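Long-range contacts in amine Dehydrogenase (Pseudomonas putida, PDB 1JMX), which probably oxidises primary amines and passes the electrons on through heme c, this chain forming the beta-propeller subunit of a three-chain enzyme: residues Y199-Q204 against Y257-R262; M212-A217 against T245-F250. All coordinates share one frame; numbering follows the deposited sequence.

Contact 1: Y199-Q204 against Y257-R262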
loop_
_atom_site.group_PDB
_atom_site.type_symbol
_atom_site.label_atom_id
_atom_site.label_comp_id
_atom_site.label_asym_id
_atom_site.label_seq_id
_atom_site.Cartn_x
_atom_site.Cartn_y
_atom_site.Cartn_z
ATOM N N TYR B 199 15.077 7.714 -11.157
ATOM C CA TYR B 199 16.039 8.713 -10.717
ATOM C C TYR B 199 15.420 10.099 -10.589
ATOM O O TYR B 199 14.892 10.642 -11.555
ATOM C CB TYR B 199 17.208 8.756 -11.702
ATOM C CG TYR B 199 18.563 8.748 -11.047
ATOM C CD1 TYR B 199 19.111 7.562 -10.551
ATOM C CD2 TYR B 199 19.304 9.921 -10.921
ATOM C CE1 TYR B 199 20.352 7.550 -9.948
ATOM C CE2 TYR B 199 20.555 9.914 -10.317
ATOM C CZ TYR B 199 21.069 8.725 -9.835
ATOM O OH TYR B 199 22.304 8.713 -9.245
ATOM N N PHE B 200 15.483 10.655 -9.384
ATOM C CA PHE B 200 14.933 11.977 -9.105
ATOM C C PHE B 200 16.013 12.911 -8.585
ATOM O O PHE B 200 15.717 13.924 -7.959
ATOM C CB PHE B 200 13.835 11.872 -8.050
ATOM C CG PHE B 200 12.730 10.936 -8.423
ATOM C CD1 PHE B 200 12.199 10.948 -9.714
ATOM C CD2 PHE B 200 12.239 10.023 -7.498
ATOM C CE1 PHE B 200 11.198 10.059 -10.076
ATOM C CE2 PHE B 200 11.239 9.132 -7.848
ATOM C CZ PHE B 200 10.718 9.146 -9.136
ATOM N N TRP B 201 17.266 12.581 -8.870
ATOM C CA TRP B 201 18.378 13.378 -8.382
ATOM C C TRP B 201 19.286 13.890 -9.510
ATOM O O TRP B 201 20.155 13.169 -9.991
ATOM C CB TRP B 201 19.172 12.561 -7.350
ATOM C CG TRP B 201 18.292 11.966 -6.233
ATOM C CD1 TRP B 201 17.961 12.560 -5.047
ATOM C CD2 TRP B 201 17.632 10.682 -6.228
ATOM N NE1 TRP B 201 17.144 11.734 -4.310
ATOM C CE2 TRP B 201 16.924 10.578 -5.009
ATOM C CE3 TRP B 201 17.569 9.613 -7.135
ATOM C CZ2 TRP B 201 16.165 9.449 -4.674
ATOM C CZ3 TRP B 201 16.810 8.491 -6.799
ATOM C CH2 TRP B 201 16.120 8.421 -5.581
ATOM N N PRO B 202 19.043 15.129 -9.984
ATOM C CA PRO B 202 19.846 15.730 -11.054
ATOM C C PRO B 202 21.151 16.278 -10.458
ATOM O O PRO B 202 21.256 17.468 -10.141
ATOM C CB PRO B 202 18.936 16.847 -11.568
ATOM C CG PRO B 202 18.263 17.312 -10.311
ATOM C CD PRO B 202 17.919 16.013 -9.612
ATOM N N HIS B 203 22.126 15.390 -10.277
ATOM C CA HIS B 203 23.414 15.769 -9.710
ATOM C C HIS B 203 24.161 16.766 -10.591
ATOM O O HIS B 203 24.240 16.606 -11.808
ATOM C CB HIS B 203 24.345 14.556 -9.555
ATOM C CG HIS B 203 23.700 13.338 -8.966
ATOM N ND1 HIS B 203 23.470 13.195 -7.617
ATOM C CD2 HIS B 203 23.327 12.171 -9.535
ATOM C CE1 HIS B 203 22.988 11.991 -7.377
ATOM N NE2 HIS B 203 22.894 11.350 -8.526
ATOM N N GLN B 204 24.706 17.795 -9.957
ATOM C CA GLN B 204 25.525 18.776 -10.646
ATOM C C GLN B 204 26.925 18.423 -10.132
ATOM O O GLN B 204 27.485 19.101 -9.273
ATOM C CB GLN B 204 25.117 20.203 -10.263
ATOM C CG GLN B 204 23.759 20.608 -10.826
ATOM C CD GLN B 204 23.446 22.079 -10.625
ATOM O OE1 GLN B 204 23.576 22.613 -9.526
ATOM N NE2 GLN B 204 23.019 22.742 -11.695
ATOM N N TYR B 257 20.514 0.494 -4.870
ATOM C CA TYR B 257 21.141 1.809 -4.693
ATOM C C TYR B 257 20.194 2.813 -5.361
ATOM O O TYR B 257 19.630 2.526 -6.417
ATOM C CB TYR B 257 22.507 1.888 -5.397
ATOM C CG TYR B 257 23.503 0.829 -4.982
ATOM C CD1 TYR B 257 24.023 -0.058 -5.917
ATOM C CD2 TYR B 257 23.879 0.680 -3.646
ATOM C CE1 TYR B 257 24.883 -1.076 -5.541
ATOM C CE2 TYR B 257 24.743 -0.332 -3.253
ATOM C CZ TYR B 257 25.239 -1.212 -4.211
ATOM O OH TYR B 257 26.082 -2.231 -3.837
ATOM N N PHE B 258 19.977 3.960 -4.725
ATOM C CA PHE B 258 19.110 4.991 -5.294
ATOM C C PHE B 258 19.906 5.947 -6.184
ATOM O O PHE B 258 19.468 6.308 -7.277
ATOM C CB PHE B 258 18.381 5.755 -4.191
ATOM C CG PHE B 258 17.032 5.187 -3.853
ATOM C CD1 PHE B 258 16.611 3.970 -4.394
ATOM C CD2 PHE B 258 16.174 5.873 -2.999
ATOM C CE1 PHE B 258 15.352 3.446 -4.088
ATOM C CE2 PHE B 258 14.909 5.361 -2.684
ATOM C CZ PHE B 258 14.498 4.146 -3.230
ATOM N N THR B 259 21.072 6.359 -5.696
ATOM C CA THR B 259 21.954 7.246 -6.440
ATOM C C THR B 259 23.366 6.670 -6.471
ATOM O O THR B 259 23.749 5.853 -5.623
ATOM C CB THR B 259 22.031 8.655 -5.837
ATOM O OG1 THR B 259 22.591 8.582 -4.526
ATOM C CG2 THR B 259 20.667 9.298 -5.770
ATOM N N GLY B 260 24.129 7.106 -7.469
ATOM C CA GLY B 260 25.493 6.657 -7.621
ATOM C C GLY B 260 26.275 7.680 -8.403
ATOM O O GLY B 260 25.761 8.244 -9.359
ATOM N N LEU B 261 27.495 7.961 -7.960
ATOM C CA LEU B 261 28.371 8.917 -8.634
ATOM C C LEU B 261 29.785 8.398 -8.778
ATOM O O LEU B 261 30.289 7.641 -7.944
ATOM C CB LEU B 261 28.457 10.252 -7.880
ATOM C CG LEU B 261 27.374 11.320 -8.018
ATOM C CD1 LEU B 261 27.787 12.532 -7.205
ATOM C CD2 LEU B 261 27.153 11.693 -9.484
ATOM N N ARG B 262 30.422 8.833 -9.854
ATOM C CA ARG B 262 31.800 8.487 -10.094
ATOM C C ARG B 262 32.638 9.544 -9.417
ATOM O O ARG B 262 32.287 10.731 -9.411
ATOM C CB ARG B 262 32.109 8.435 -11.576
ATOM C CG ARG B 262 31.651 7.162 -12.187
ATOM C CD ARG B 262 32.500 6.848 -13.352
ATOM N NE ARG B 262 32.064 7.550 -14.542
ATOM C CZ ARG B 262 32.706 7.487 -15.705
ATOM N NH1 ARG B 262 33.826 6.774 -15.815
ATOM N NH2 ARG B 262 32.163 8.043 -16.787
HETATM O O HOH W 1 24.385 8.543 -11.494
#

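Contact 2: M212-A217 against T245-F250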
loop_
_atom_site.group_PDB
_atom_site.type_symbol
_atom_site.label_atom_id
_atom_site.label_comp_id
_atom_site.label_asym_id
_atom_site.label_seq_id
_atom_site.Cartn_x
_atom_site.Cartn_y
_atom_site.Cartn_z
ATOM N N MET B 212 22.821 8.680 -14.407
ATOM C CA MET B 212 21.755 7.975 -13.714
ATOM C C MET B 212 22.124 6.507 -13.640
ATOM O O MET B 212 22.850 6.012 -14.497
ATOM C CB MET B 212 20.432 8.097 -14.475
ATOM C CG MET B 212 19.905 9.505 -14.630
ATOM S SD MET B 212 18.218 9.523 -15.214
ATOM C CE MET B 212 18.425 8.941 -16.880
ATOM N N LEU B 213 21.677 5.825 -12.587
ATOM C CA LEU B 213 21.912 4.392 -12.459
ATOM C C LEU B 213 20.690 3.707 -13.069
ATOM O O LEU B 213 19.617 4.312 -13.207
ATOM C CB LEU B 213 22.024 3.956 -10.996
ATOM C CG LEU B 213 23.138 4.434 -10.065
ATOM C CD1 LEU B 213 22.973 3.717 -8.745
ATOM C CD2 LEU B 213 24.504 4.160 -10.654
ATOM N N TYR B 214 20.869 2.458 -13.464
ATOM C CA TYR B 214 19.789 1.667 -14.018
ATOM C C TYR B 214 20.070 0.207 -13.705
ATOM O O TYR B 214 21.169 -0.131 -13.270
ATOM C CB TYR B 214 19.650 1.886 -15.536
ATOM C CG TYR B 214 20.812 1.418 -16.388
ATOM C CD1 TYR B 214 20.889 0.099 -16.838
ATOM C CD2 TYR B 214 21.819 2.308 -16.779
ATOM C CE1 TYR B 214 21.935 -0.324 -17.660
ATOM C CE2 TYR B 214 22.877 1.892 -17.602
ATOM C CZ TYR B 214 22.921 0.577 -18.034
ATOM O OH TYR B 214 23.946 0.166 -18.837
ATOM N N THR B 215 19.050 -0.635 -13.828
ATOM C CA THR B 215 19.216 -2.064 -13.609
ATOM C C THR B 215 18.770 -2.712 -14.901
ATOM O O THR B 215 17.978 -2.134 -15.649
ATOM C CB THR B 215 18.360 -2.616 -12.435
ATOM O OG1 THR B 215 16.968 -2.423 -12.707
ATOM C CG2 THR B 215 18.726 -1.943 -11.122
ATOM N N ILE B 216 19.310 -3.884 -15.197
ATOM C CA ILE B 216 18.939 -4.585 -16.417
ATOM C C ILE B 216 19.111 -6.079 -16.203
ATOM O O ILE B 216 19.973 -6.503 -15.436
ATOM C CB ILE B 216 19.780 -4.103 -17.638
ATOM C CG1 ILE B 216 19.136 -4.584 -18.940
ATOM C CG2 ILE B 216 21.233 -4.574 -17.519
ATOM C CD1 ILE B 216 19.802 -4.082 -20.190
ATOM N N ALA B 217 18.241 -6.864 -16.828
ATOM C CA ALA B 217 18.294 -8.318 -16.711
ATOM C C ALA B 217 19.039 -8.921 -17.892
ATOM O O ALA B 217 18.726 -8.627 -19.043
ATOM C CB ALA B 217 16.883 -8.888 -16.641
ATOM N N THR B 245 27.552 10.130 -25.125
ATOM C CA THR B 245 26.788 9.273 -24.223
ATOM C C THR B 245 27.551 7.986 -23.877
ATOM O O THR B 245 28.368 7.507 -24.669
ATOM C CB THR B 245 25.415 8.925 -24.828
ATOM O OG1 THR B 245 25.596 8.310 -26.109
ATOM C CG2 THR B 245 24.569 10.185 -24.978
ATOM N N HIS B 246 27.280 7.435 -22.696
ATOM C CA HIS B 246 27.942 6.217 -22.233
ATOM C C HIS B 246 27.094 5.387 -21.264
ATOM O O HIS B 246 26.410 5.921 -20.402
ATOM C CB HIS B 246 29.300 6.582 -21.601
ATOM C CG HIS B 246 29.789 5.617 -20.559
ATOM N ND1 HIS B 246 30.709 4.624 -20.834
ATOM C CD2 HIS B 246 29.545 5.542 -19.225
ATOM C CE1 HIS B 246 31.016 3.986 -19.716
ATOM N NE2 HIS B 246 30.323 4.522 -18.726
ATOM N N THR B 247 27.141 4.070 -21.438
ATOM C CA THR B 247 26.424 3.140 -20.576
ATOM C C THR B 247 27.348 1.963 -20.299
ATOM O O THR B 247 28.201 1.627 -21.127
ATOM C CB THR B 247 25.161 2.571 -21.241
ATOM O OG1 THR B 247 25.542 1.730 -22.336
ATOM C CG2 THR B 247 24.245 3.683 -21.732
ATOM N N GLN B 248 27.185 1.340 -19.136
ATOM C CA GLN B 248 27.995 0.188 -18.787
ATOM C C GLN B 248 27.616 -0.408 -17.440
ATOM O O GLN B 248 27.473 0.318 -16.453
ATOM C CB GLN B 248 29.486 0.542 -18.808
ATOM C CG GLN B 248 30.085 0.982 -17.489
ATOM C CD GLN B 248 31.433 0.327 -17.263
ATOM O OE1 GLN B 248 32.445 0.745 -17.837
ATOM N NE2 GLN B 248 31.448 -0.740 -16.464
ATOM N N GLU B 249 27.433 -1.727 -17.411
ATOM C CA GLU B 249 27.096 -2.422 -16.172
ATOM C C GLU B 249 28.368 -2.538 -15.329
ATOM O O GLU B 249 29.448 -2.812 -15.865
ATOM C CB GLU B 249 26.516 -3.802 -16.468
ATOM C CG GLU B 249 25.189 -3.768 -17.203
ATOM C CD GLU B 249 25.321 -3.323 -18.646
ATOM O OE1 GLU B 249 26.279 -3.757 -19.323
ATOM O OE2 GLU B 249 24.466 -2.550 -19.118
ATOM N N PHE B 250 28.251 -2.305 -14.022
ATOM C CA PHE B 250 29.416 -2.355 -13.136
ATOM C C PHE B 250 29.350 -3.338 -11.964
ATOM O O PHE B 250 30.208 -3.308 -11.081
ATOM C CB PHE B 250 29.737 -0.948 -12.606
ATOM C CG PHE B 250 28.634 -0.332 -11.787
ATOM C CD1 PHE B 250 28.600 -0.498 -10.403
ATOM C CD2 PHE B 250 27.642 0.434 -12.392
ATOM C CE1 PHE B 250 27.597 0.090 -9.636
ATOM C CE2 PHE B 250 26.632 1.029 -11.630
ATOM C CZ PHE B 250 26.611 0.855 -10.251
#

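Contact 1: Y199-Q204 against Y257-R262
Near the centre of the propeller, the loop Y199-Q204 brings side chains against both side chains and backbone of Y257-R262, whose strand is one of the two outermost in its sheet within this chain. Packing is tightest around T259. Its CG2 rests over one face of the W201 indole, offset toward the rim and 3.4 Å from W201 CD2. T259 OG1 points elsewhere, bonded to Y298 O and V300 N, and this leaves the methyl, anti to the carbonyl carbon, as the branch that meets the indole. W201 in turn covers one face of the Y199 ring, while W201 CH2 touches F258 CD2 at 3.6 Å with the two rings oblique. The other end is looser: CA separations grow from 7.3 Å between Y199 and F258 to 8.5 Å between H203 and L261. There L261 CD2 lies over the H203 ring, 4.1 Å from its centroid, and W201 O sits over the opposite face. A water bridges Y199 OH and G260 O, donating to the carbonyl. The Y199 hydroxyl is gripped three times: by this water, by H203 NE2 at 2.8 Å, and by G260 N, whose N-H reaches Y199 OH over 3.0 Å at 157°. A phenol and an imidazole thus satisfy one another in a buried setting, and the phenol oxygen does for the G260 amide what a neighbouring strand's carbonyl would do inside a sheet.

Contact 2: M212-A217 against T245-F250
A strongly twisted blade of the beta-propeller supplies this contact: M212-A217 and T245-F250 are the two outermost strands of a three-stranded antiparallel sheet, with strand 230-239 between them. Although they point broadly the same way, their axes cross at -61° and come no closer than 8.7 Å, so side chains must bridge the gap. Y214 does most of this. Its CG takes the crowded position between backbone N and carbonyl carbon, and from there the ring extends until the hydroxyl donates to E249 OE2 at 2.8 Å. The carboxylate is turned 70° from the ring plane, and its oxygen is approached from above its own plane, 44° out of it. T247 CB packs against the same hydroxyl, 3.6 Å from Y214 OH. Beside the bond, I216 CG2 lies 4.0 Å from E249 CG; farther off, nearer the start of M212-A217, L213 CD2 sits 3.9 Å from F250 CE2, the two side chains crossing at about a right angle. In the next shell, R189 forms a salt bridge with E249 OE2, so the oxygen that accepts from the tyrosine is also fixed by a positive charge, which would favour the ionised carboxylate. Y280 meets F250 edge-to-face. A phenylalanine here in place of Y214 would probably lose the polar link between the outer strands, leaving E249 to rely more heavily on R189. The Q248 side chain, which leaves the strand away from M212-A217, bends forward along its own backbone, and Q248 NE2 donates to E249 O at 2.9 Å, from above the carbonyl plane.

In the fold
The centres of the two contacts are 12 Å apart, contact 1 about 7 Å from the centre of the chain and contact 2 about 17 Å, so together they run outward through the propeller. Contact 2 is nested along the chain inside the loop closed by contact 1: 199-204 precedes strand 209-218, and strand 245-250 is followed directly by 257-262, which starts the next sheet. The two contacts also touch, Y199 CE1 approaching L213 N at 3.4 Å and L213 CD1 packing against T259 and G260. One contact thus ties the blade 209-250 within itself, while the other joins the loop before that blade to the strand after it.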